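Local coordinates for 2-c-methyl-d-erythritol 4-phosphate cytidylyltransferase (Streptococcus pneumoniae, PDB 2VSH), which transfers the cytidylyl group of CTP to D-ribitol 5-phosphate, giving the CDP-activated ribitol used for teichoic acid precursors, at residues D85-I97 with T170-Y183. Residues are numbered along the deposited sequence; the frame is centred on the assembly and turned at random. Where two conformers were deposited one is given.
Sequences DRNTSIKNIIEAI and TPQTFRCKDFMDLY
In this GT-A-like nucleotidyltransferase, Asn87, Ile90 and Ile94 of helix 86-97, whose first turn probably contributes to the CTP site, pack on Phe179, Met180 and Tyr183 of helix 176-183. The two helices run at 132° to each other, their axes 10.3 Å apart at the closest. The Phe179 ring is sandwiched: Ile90 CG2 sits almost squarely over it, 3.7 Å from the centroid, in a CH-pi contact, while Tyr183 CB covers the opposite face. The edge of the same ring meets Asn87, with CE2 3.7 Å from Asn87 OD1. With CG anti to the backbone N (chi1 176°), Phe179 directs its ring into the interface. Further along, Ile94, in one of its two conformers, fills the angle between Phe179 and Met180, its CD1 3.5 Å from Phe179 CD1 and its CG2 against Met180 CG. Bends at chi2 and chi3 fold Met180 back, so that its sulfur and methyl pack beside the aliphatic part of Lys91.

At the other end, the Tyr183 ring lies over Asn87, with CE1 3.5 Å from Asn87 CB, and its hydroxyl arrives near the helix start. There a water donates to Asp85 OD1 at 3.0 Å and lies unusually close to Tyr183 OH. That carboxylate oxygen is also the N-cap acceptor for Thr88 N (2.9 Å) and takes a further bond from Thr88 OG1, a triple grip that would hold Asp85 in place.

Beneath the helices, Ile90 also meets the edge of Phe174, and Arg86 passes close to Thr170 to form a salt bridge with Asp113. The strand below runs between 108-113 and 136-142 in the central sheet, Leu8 of strand 3-9 touches the side chains of Arg86 and Ile90, and helix 197-203 packs against Asn87 and Gln172.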
ATOM      1  N   ASP A  85      -3.324  22.350  -1.090  1.00 34.84           N
ATOM      2  CA  ASP A  85      -3.614  20.949  -0.807  1.00 33.74           C
ATOM      3  C   ASP A  85      -4.708  20.490  -1.759  1.00 31.90           C
ATOM      4  O   ASP A  85      -5.303  21.326  -2.448  1.00 31.62           O
ATOM      5  CB  ASP A  85      -3.989  20.748   0.679  1.00 35.53           C
ATOM      6  CG  ASP A  85      -5.163  21.614   1.133  1.00 35.49           C
ATOM      7  OD1 ASP A  85      -6.149  21.771   0.397  1.00 31.26           O
ATOM      8  OD2 ASP A  85      -5.109  22.126   2.264  1.00 40.87           O
ATOM      9  N   ARG A  86      -4.973  19.186  -1.830  1.00 30.20           N
ATOM     10  CA  ARG A  86      -5.941  18.705  -2.801  1.00 29.12           C
ATOM     11  C   ARG A  86      -7.334  19.344  -2.682  1.00 27.34           C
ATOM     12  O   ARG A  86      -7.931  19.667  -3.699  1.00 25.98           O
ATOM     13  CB  ARG A  86      -6.028  17.169  -2.866  1.00 28.72           C
ATOM     14  CG  ARG A  86      -6.223  16.439  -1.534  1.00 32.57           C
ATOM     15  CD  ARG A  86      -6.146  14.892  -1.690  1.00 31.86           C
ATOM     16  NE  ARG A  86      -6.918  14.421  -2.849  1.00 34.79           N
ATOM     17  CZ  ARG A  86      -6.409  13.809  -3.916  1.00 35.95           C
ATOM     18  NH1 ARG A  86      -5.102  13.540  -3.988  1.00 36.78           N
ATOM     19  NH2 ARG A  86      -7.221  13.448  -4.914  1.00 35.44           N
ATOM     20  N   ASN A  87      -7.846  19.526  -1.458  1.00 26.83           N
ATOM     21  CA  ASN A  87      -9.209  20.061  -1.295  1.00 25.81           C
ATOM     22  C   ASN A  87      -9.316  21.532  -1.714  1.00 25.45           C
ATOM     23  O   ASN A  87     -10.345  21.969  -2.207  1.00 24.31           O
ATOM     24  CB  ASN A  87      -9.706  19.878   0.146  1.00 27.42           C
ATOM     25  CG  ASN A  87     -10.166  18.457   0.433  1.00 26.21           C
ATOM     26  OD1 ASN A  87     -10.637  17.748  -0.455  1.00 24.02           O
ATOM     27  ND2 ASN A  87     -10.012  18.033   1.677  1.00 27.53           N
ATOM     28  N   THR A  88      -8.244  22.291  -1.508  1.00 25.70           N
ATOM     29  CA  THR A  88      -8.198  23.674  -1.976  1.00 26.09           C
ATOM     30  C   THR A  88      -8.181  23.675  -3.508  1.00 23.87           C
ATOM     31  O   THR A  88      -8.748  24.551  -4.130  1.00 23.87           O
ATOM     32  CB  THR A  88      -6.985  24.443  -1.399  1.00 27.84           C
ATOM     33  OG1 THR A  88      -6.961  24.284   0.022  1.00 30.28           O
ATOM     34  CG2 THR A  88      -7.098  25.949  -1.691  1.00 29.37           C
ATOM     35  N   SER A  89      -7.529  22.685  -4.102  1.00 22.58           N
ATOM     36  CA  SER A  89      -7.505  22.564  -5.561  1.00 21.82           C
ATOM     37  C   SER A  89      -8.895  22.209  -6.070  1.00 20.99           C
ATOM     38  O   SER A  89      -9.358  22.774  -7.066  1.00 21.68           O
ATOM     39  CB  SER A  89      -6.473  21.528  -6.020  1.00 20.97           C
ATOM     40  OG  SER A  89      -5.164  22.003  -5.770  1.00 23.62           O
ATOM     41  N   ILE A  90      -9.577  21.302  -5.378  1.00 20.18           N
ATOM     42  CA  ILE A  90     -10.970  20.973  -5.753  1.00 19.01           C
ATOM     43  C   ILE A  90     -11.875  22.216  -5.723  1.00 20.16           C
ATOM     44  O   ILE A  90     -12.597  22.482  -6.686  1.00 19.47           O
ATOM     45  CB  ILE A  90     -11.552  19.812  -4.917  1.00 19.18           C
ATOM     46  CG1 ILE A  90     -10.763  18.520  -5.210  1.00 17.56           C
ATOM     47  CG2 ILE A  90     -13.027  19.603  -5.261  1.00 17.36           C
ATOM     48  CD1 ILE A  90     -10.985  17.381  -4.227  1.00 18.44           C
ATOM     49  N   LYS A  91     -11.819  22.977  -4.635  1.00 21.39           N
ATOM     50  CA  LYS A  91     -12.574  24.226  -4.527  1.00 22.92           C
ATOM     51  C   LYS A  91     -12.236  25.158  -5.699  1.00 22.71           C
ATOM     52  O   LYS A  91     -13.126  25.714  -6.328  1.00 23.19           O
ATOM     53  CB  LYS A  91     -12.315  24.905  -3.180  1.00 24.28           C
ATOM     54  CG  LYS A  91     -12.798  26.374  -3.101  1.00 25.79           C
ATOM     55  CD  LYS A  91     -12.220  27.099  -1.909  1.00 29.17           C
ATOM     56  CE  LYS A  91     -10.744  27.533  -2.135  1.00 33.99           C
ATOM     57  NZ  LYS A  91     -10.545  28.810  -2.904  1.00 34.54           N
ATOM     58  N   ASN A  92     -10.945  25.298  -5.999  1.00 22.98           N
ATOM     59  CA  ASN A  92     -10.492  26.159  -7.090  1.00 22.85           C
ATOM     60  C   ASN A  92     -11.050  25.705  -8.431  1.00 21.96           C
ATOM     61  O   ASN A  92     -11.492  26.533  -9.240  1.00 22.81           O
ATOM     62  CB  ASN A  92      -8.969  26.188  -7.140  1.00 23.23           C
ATOM     63  CG  ASN A  92      -8.380  27.115  -6.126  1.00 24.87           C
ATOM     64  OD1 ASN A  92      -9.078  27.643  -5.270  1.00 24.69           O
ATOM     65  ND2 ASN A  92      -7.087  27.328  -6.215  1.00 25.61           N
ATOM     66  N   ILE A  93     -11.044  24.391  -8.641  1.00 20.77           N
ATOM     67  CA  ILE A  93     -11.641  23.755  -9.824  1.00 20.39           C
ATOM     68  C   ILE A  93     -13.138  24.078  -9.930  1.00 20.97           C
ATOM     69  O   ILE A  93     -13.621  24.476 -11.004  1.00 20.89           O
ATOM     70  CB  ILE A  93     -11.343  22.215  -9.846  1.00 19.85           C
ATOM     71  CG1 ILE A  93      -9.878  21.989 -10.248  1.00 18.89           C
ATOM     72  CG2 ILE A  93     -12.273  21.457 -10.817  1.00 20.18           C
ATOM     73  CD1 ILE A  93      -9.320  20.580  -9.953  1.00 18.10           C
ATOM     74  N   ILE A  94     -13.851  23.939  -8.809  1.00 21.26           N
ATOM     75  CA  ILE A  94     -15.290  24.178  -8.788  0.50 21.39           C
ATOM     76  C   ILE A  94     -15.573  25.653  -9.104  1.00 23.02           C
ATOM     77  O   ILE A  94     -16.521  25.965  -9.834  1.00 23.27           O
ATOM     78  CB  ILE A  94     -15.910  23.726  -7.451  0.50 21.99           C
ATOM     79  CG1 ILE A  94     -15.870  22.192  -7.343  0.50 19.77           C
ATOM     80  CG2 ILE A  94     -17.341  24.256  -7.296  0.50 22.83           C
ATOM     81  CD1 ILE A  94     -16.213  21.646  -5.967  0.50 19.61           C
ATOM     82  N   GLU A  95     -14.732  26.545  -8.582  1.00 23.94           N
ATOM     83  CA  GLU A  95     -14.853  27.979  -8.866  1.00 25.80           C
ATOM     84  C   GLU A  95     -14.689  28.279 -10.359  1.00 25.56           C
ATOM     85  O   GLU A  95     -15.455  29.070 -10.919  1.00 27.18           O
ATOM     86  CB  GLU A  95     -13.877  28.802  -8.008  1.00 26.39           C
ATOM     87  CG  GLU A  95     -14.303  28.876  -6.542  1.00 28.06           C
ATOM     88  CD  GLU A  95     -13.311  29.598  -5.648  1.00 29.84           C
ATOM     89  OE1 GLU A  95     -13.748  30.101  -4.609  1.00 32.66           O
ATOM     90  OE2 GLU A  95     -12.099  29.667  -5.974  1.00 34.34           O
ATOM     91  N   ALA A  96     -13.698  27.651 -10.990  1.00 24.29           N
ATOM     92  CA  ALA A  96     -13.459  27.786 -12.435  1.00 24.12           C
ATOM     93  C   ALA A  96     -14.649  27.261 -13.250  1.00 23.50           C
ATOM     94  O   ALA A  96     -15.064  27.873 -14.234  1.00 24.49           O
ATOM     95  CB  ALA A  96     -12.181  27.055 -12.829  1.00 22.52           C
ATOM     96  N   ILE A  97     -15.191  26.124 -12.823  1.00 22.02           N
ATOM     97  CA  ILE A  97     -16.419  25.580 -13.396  1.00 20.63           C
ATOM     98  C   ILE A  97     -17.581  26.576 -13.295  1.00 21.77           C
ATOM     99  O   ILE A  97     -18.295  26.819 -14.283  1.00 21.31           O
ATOM    100  CB  ILE A  97     -16.818  24.263 -12.694  1.00 20.20           C
ATOM    101  CG1 ILE A  97     -15.850  23.137 -13.060  1.00 17.76           C
ATOM    102  CG2 ILE A  97     -18.264  23.875 -13.050  1.00 20.16           C
ATOM    103  CD1 ILE A  97     -16.020  21.865 -12.230  1.00 17.44           C
ATOM    104  N   THR A 170      -8.567   7.172  -7.042  1.00 18.82           N
ATOM    105  CA  THR A 170      -9.485   8.144  -7.624  1.00 18.58           C
ATOM    106  C   THR A 170      -9.970   7.558  -8.961  1.00 18.49           C
ATOM    107  O   THR A 170      -9.325   6.652  -9.481  1.00 19.18           O
ATOM    108  CB  THR A 170      -8.885   9.577  -7.726  1.00 17.42           C
ATOM    109  OG1 THR A 170      -7.919   9.668  -8.783  1.00 18.36           O
ATOM    110  CG2 THR A 170      -8.271  10.036  -6.385  1.00 18.70           C
ATOM    111  N   PRO A 171     -11.083   8.074  -9.532  1.00 19.03           N
ATOM    112  CA  PRO A 171     -11.937   9.224  -9.154  1.00 18.52           C
ATOM    113  C   PRO A 171     -12.634   9.255  -7.788  1.00 18.42           C
ATOM    114  O   PRO A 171     -12.864   8.229  -7.144  1.00 19.21           O
ATOM    115  CB  PRO A 171     -12.985   9.281 -10.282  1.00 19.01           C
ATOM    116  CG  PRO A 171     -12.352   8.640 -11.434  1.00 18.99           C
ATOM    117  CD  PRO A 171     -11.514   7.507 -10.823  1.00 19.20           C
ATOM    118  N   GLN A 172     -12.937  10.477  -7.370  1.00 17.97           N
ATOM    119  CA  GLN A 172     -13.864  10.768  -6.301  1.00 18.58           C
ATOM    120  C   GLN A 172     -14.854  11.766  -6.888  1.00 18.47           C
ATOM    121  O   GLN A 172     -14.461  12.822  -7.404  1.00 17.41           O
ATOM    122  CB  GLN A 172     -13.129  11.344  -5.089  1.00 18.28           C
ATOM    123  CG  GLN A 172     -12.072  10.408  -4.543  1.00 18.47           C
ATOM    124  CD  GLN A 172     -11.367  10.913  -3.285  1.00 19.37           C
ATOM    125  OE1 GLN A 172     -11.063  10.130  -2.392  1.00 21.73           O
ATOM    126  NE2 GLN A 172     -11.093  12.212  -3.221  1.00 19.64           N
ATOM    127  N   THR A 173     -16.136  11.418  -6.826  1.00 19.25           N
ATOM    128  CA  THR A 173     -17.163  12.093  -7.616  1.00 19.72           C
ATOM    129  C   THR A 173     -18.316  12.582  -6.735  1.00 20.30           C
ATOM    130  O   THR A 173     -18.776  11.878  -5.837  1.00 19.69           O
ATOM    131  CB  THR A 173     -17.678  11.145  -8.740  1.00 20.58           C
ATOM    132  OG1 THR A 173     -16.564  10.769  -9.561  1.00 20.45           O
ATOM    133  CG2 THR A 173     -18.756  11.809  -9.609  1.00 20.37           C
ATOM    134  N   PHE A 174     -18.771  13.806  -6.996  1.00 20.63           N
ATOM    135  CA  PHE A 174     -19.776  14.433  -6.158  1.00 21.42           C
ATOM    136  C   PHE A 174     -20.325  15.710  -6.800  1.00 21.76           C
ATOM    137  O   PHE A 174     -19.727  16.255  -7.719  1.00 20.78           O
ATOM    138  CB  PHE A 174     -19.190  14.721  -4.747  1.00 21.20           C
ATOM    139  CG  PHE A 174     -17.778  15.242  -4.760  1.00 20.15           C
ATOM    140  CD1 PHE A 174     -17.500  16.536  -5.185  1.00 21.07           C
ATOM    141  CD2 PHE A 174     -16.722  14.438  -4.341  1.00 19.58           C
ATOM    142  CE1 PHE A 174     -16.184  17.006  -5.208  1.00 20.36           C
ATOM    143  CE2 PHE A 174     -15.418  14.906  -4.355  1.00 18.47           C
ATOM    144  CZ  PHE A 174     -15.150  16.191  -4.795  1.00 19.34           C
ATOM    145  N   ARG A 175     -21.460  16.186  -6.296  1.00 22.10           N
ATOM    146  CA  ARG A 175     -22.039  17.451  -6.758  1.00 22.68           C
ATOM    147  C   ARG A 175     -21.142  18.580  -6.295  1.00 22.87           C
ATOM    148  O   ARG A 175     -20.685  18.590  -5.149  1.00 22.87           O
ATOM    149  CB  ARG A 175     -23.466  17.614  -6.233  1.00 23.15           C
ATOM    150  CG  ARG A 175     -24.470  16.705  -6.944  1.00 22.22           C
ATOM    151  CD  ARG A 175     -25.703  16.371  -6.110  1.00 24.86           C
ATOM    152  NE  ARG A 175     -26.373  15.238  -6.747  1.00 27.09           N
ATOM    153  CZ  ARG A 175     -26.118  13.949  -6.506  1.00 27.84           C
ATOM    154  NH1 ARG A 175     -25.226  13.572  -5.600  1.00 26.84           N
ATOM    155  NH2 ARG A 175     -26.769  13.023  -7.184  1.00 29.87           N
ATOM    156  N   CYS A 176     -20.834  19.493  -7.214  1.00 23.10           N
ATOM    157  CA  CYS A 176     -19.951  20.629  -6.937  1.00 22.02           C
ATOM    158  C   CYS A 176     -20.440  21.445  -5.744  1.00 22.86           C
ATOM    159  O   CYS A 176     -19.650  21.760  -4.871  1.00 22.59           O
ATOM    160  CB  CYS A 176     -19.880  21.545  -8.159  1.00 21.99           C
ATOM    161  SG  CYS A 176     -19.156  20.790  -9.640  1.00 22.52           S
ATOM    162  N   LYS A 177     -21.737  21.781  -5.728  1.00 23.85           N
ATOM    163  CA  LYS A 177     -22.350  22.562  -4.640  1.00 25.39           C
ATOM    164  C   LYS A 177     -22.210  21.840  -3.306  1.00 25.16           C
ATOM    165  O   LYS A 177     -21.870  22.477  -2.293  1.00 25.64           O
ATOM    166  CB  LYS A 177     -23.832  22.857  -4.929  1.00 26.84           C
ATOM    167  CG  LYS A 177     -24.495  23.887  -3.997  1.00 29.39           C
ATOM    168  CD  LYS A 177     -26.015  23.945  -4.221  1.00 30.04           C
ATOM    169  CE  LYS A 177     -26.742  24.962  -3.301  1.00 34.43           C
ATOM    170  NZ  LYS A 177     -26.635  24.695  -1.830  1.00 34.54           N
ATOM    171  N   ASP A 178     -22.441  20.520  -3.319  1.00 24.17           N
ATOM    172  CA  ASP A 178     -22.320  19.698  -2.123  1.00 23.87           C
ATOM    173  C   ASP A 178     -20.923  19.773  -1.517  1.00 23.02           C
ATOM    174  O   ASP A 178     -20.789  19.965  -0.303  1.00 24.37           O
ATOM    175  CB  ASP A 178     -22.679  18.243  -2.402  1.00 23.75           C
ATOM    176  CG  ASP A 178     -24.178  18.007  -2.465  1.00 25.10           C
ATOM    177  OD1 ASP A 178     -24.953  18.995  -2.421  1.00 25.88           O
ATOM    178  OD2 ASP A 178     -24.569  16.833  -2.562  1.00 24.91           O
ATOM    179  N   PHE A 179     -19.888  19.628  -2.343  1.00 21.85           N
ATOM    180  CA  PHE A 179     -18.524  19.772  -1.840  1.00 20.85           C
ATOM    181  C   PHE A 179     -18.288  21.168  -1.258  1.00 21.39           C
ATOM    182  O   PHE A 179     -17.701  21.292  -0.185  1.00 21.81           O
ATOM    183  CB  PHE A 179     -17.481  19.474  -2.921  1.00 20.84           C
ATOM    184  CG  PHE A 179     -16.068  19.712  -2.468  1.00 19.69           C
ATOM    185  CD1 PHE A 179     -15.492  20.979  -2.587  1.00 21.71           C
ATOM    186  CD2 PHE A 179     -15.318  18.678  -1.905  1.00 20.85           C
ATOM    187  CE1 PHE A 179     -14.187  21.213  -2.171  1.00 21.24           C
ATOM    188  CE2 PHE A 179     -14.008  18.901  -1.485  1.00 21.20           C
ATOM    189  CZ  PHE A 179     -13.445  20.170  -1.608  1.00 20.61           C
ATOM    190  N   MET A 180     -18.720  22.210  -1.968  1.00 21.20           N
ATOM    191  CA  MET A 180     -18.544  23.578  -1.473  1.00 22.02           C
ATOM    192  C   MET A 180     -19.191  23.814  -0.120  1.00 23.66           C
ATOM    193  O   MET A 180     -18.547  24.335   0.789  1.00 24.32           O
ATOM    194  CB  MET A 180     -19.031  24.618  -2.489  1.00 22.40           C
ATOM    195  CG  MET A 180     -18.278  24.556  -3.809  1.00 21.29           C
ATOM    196  SD  MET A 180     -16.541  25.061  -3.694  1.00 23.38           S
ATOM    197  CE  MET A 180     -16.705  26.833  -3.931  1.00 23.23           C
ATOM    198  N   ASP A 181     -20.461  23.431   0.014  1.00 24.49           N
ATOM    199  CA  ASP A 181     -21.170  23.568   1.274  1.00 26.38           C
ATOM    200  C   ASP A 181     -20.486  22.864   2.457  1.00 25.73           C
ATOM    201  O   ASP A 181     -20.309  23.462   3.514  1.00 25.75           O
ATOM    202  CB  ASP A 181     -22.623  23.097   1.111  1.00 27.31           C
ATOM    203  CG  ASP A 181     -23.435  24.022   0.213  1.00 30.19           C
ATOM    204  OD1 ASP A 181     -22.966  25.159  -0.033  1.00 33.06           O
ATOM    205  OD2 ASP A 181     -24.530  23.626  -0.244  1.00 32.43           O
ATOM    206  N   LEU A 182     -20.102  21.605   2.273  1.00 25.14           N
ATOM    207  CA  LEU A 182     -19.500  20.824   3.355  1.00 25.53           C
ATOM    208  C   LEU A 182     -18.090  21.291   3.702  1.00 25.68           C
ATOM    209  O   LEU A 182     -17.742  21.409   4.874  1.00 26.23           O
ATOM    210  CB  LEU A 182     -19.461  19.344   2.982  1.00 24.44           C
ATOM    211  CG  LEU A 182     -20.798  18.630   2.850  1.00 25.02           C
ATOM    212  CD1 LEU A 182     -20.504  17.184   2.562  1.00 24.77           C
ATOM    213  CD2 LEU A 182     -21.650  18.794   4.129  1.00 26.56           C
ATOM    214  N   TYR A 183     -17.278  21.526   2.672  1.00 25.32           N
ATOM    215  CA  TYR A 183     -15.916  22.017   2.855  1.00 25.04           C
ATOM    216  C   TYR A 183     -15.915  23.380   3.514  1.00 25.94           C
ATOM    217  O   TYR A 183     -15.068  23.660   4.364  1.00 26.64           O
ATOM    218  CB  TYR A 183     -15.218  22.084   1.503  1.00 24.97           C
ATOM    219  CG  TYR A 183     -13.786  22.572   1.537  1.00 25.16           C
ATOM    220  CD1 TYR A 183     -12.775  21.790   2.089  1.00 24.35           C
ATOM    221  CD2 TYR A 183     -13.443  23.809   0.996  1.00 25.36           C
ATOM    222  CE1 TYR A 183     -11.459  22.235   2.107  1.00 24.36           C
ATOM    223  CE2 TYR A 183     -12.118  24.256   1.006  1.00 25.80           C
ATOM    224  CZ  TYR A 183     -11.143  23.469   1.565  1.00 24.71           C
ATOM    225  OH  TYR A 183      -9.839  23.916   1.574  1.00 26.62           O
TER
HETATM  226  O   HOH W   1      -8.217  22.296   2.502  1.00 27.94           O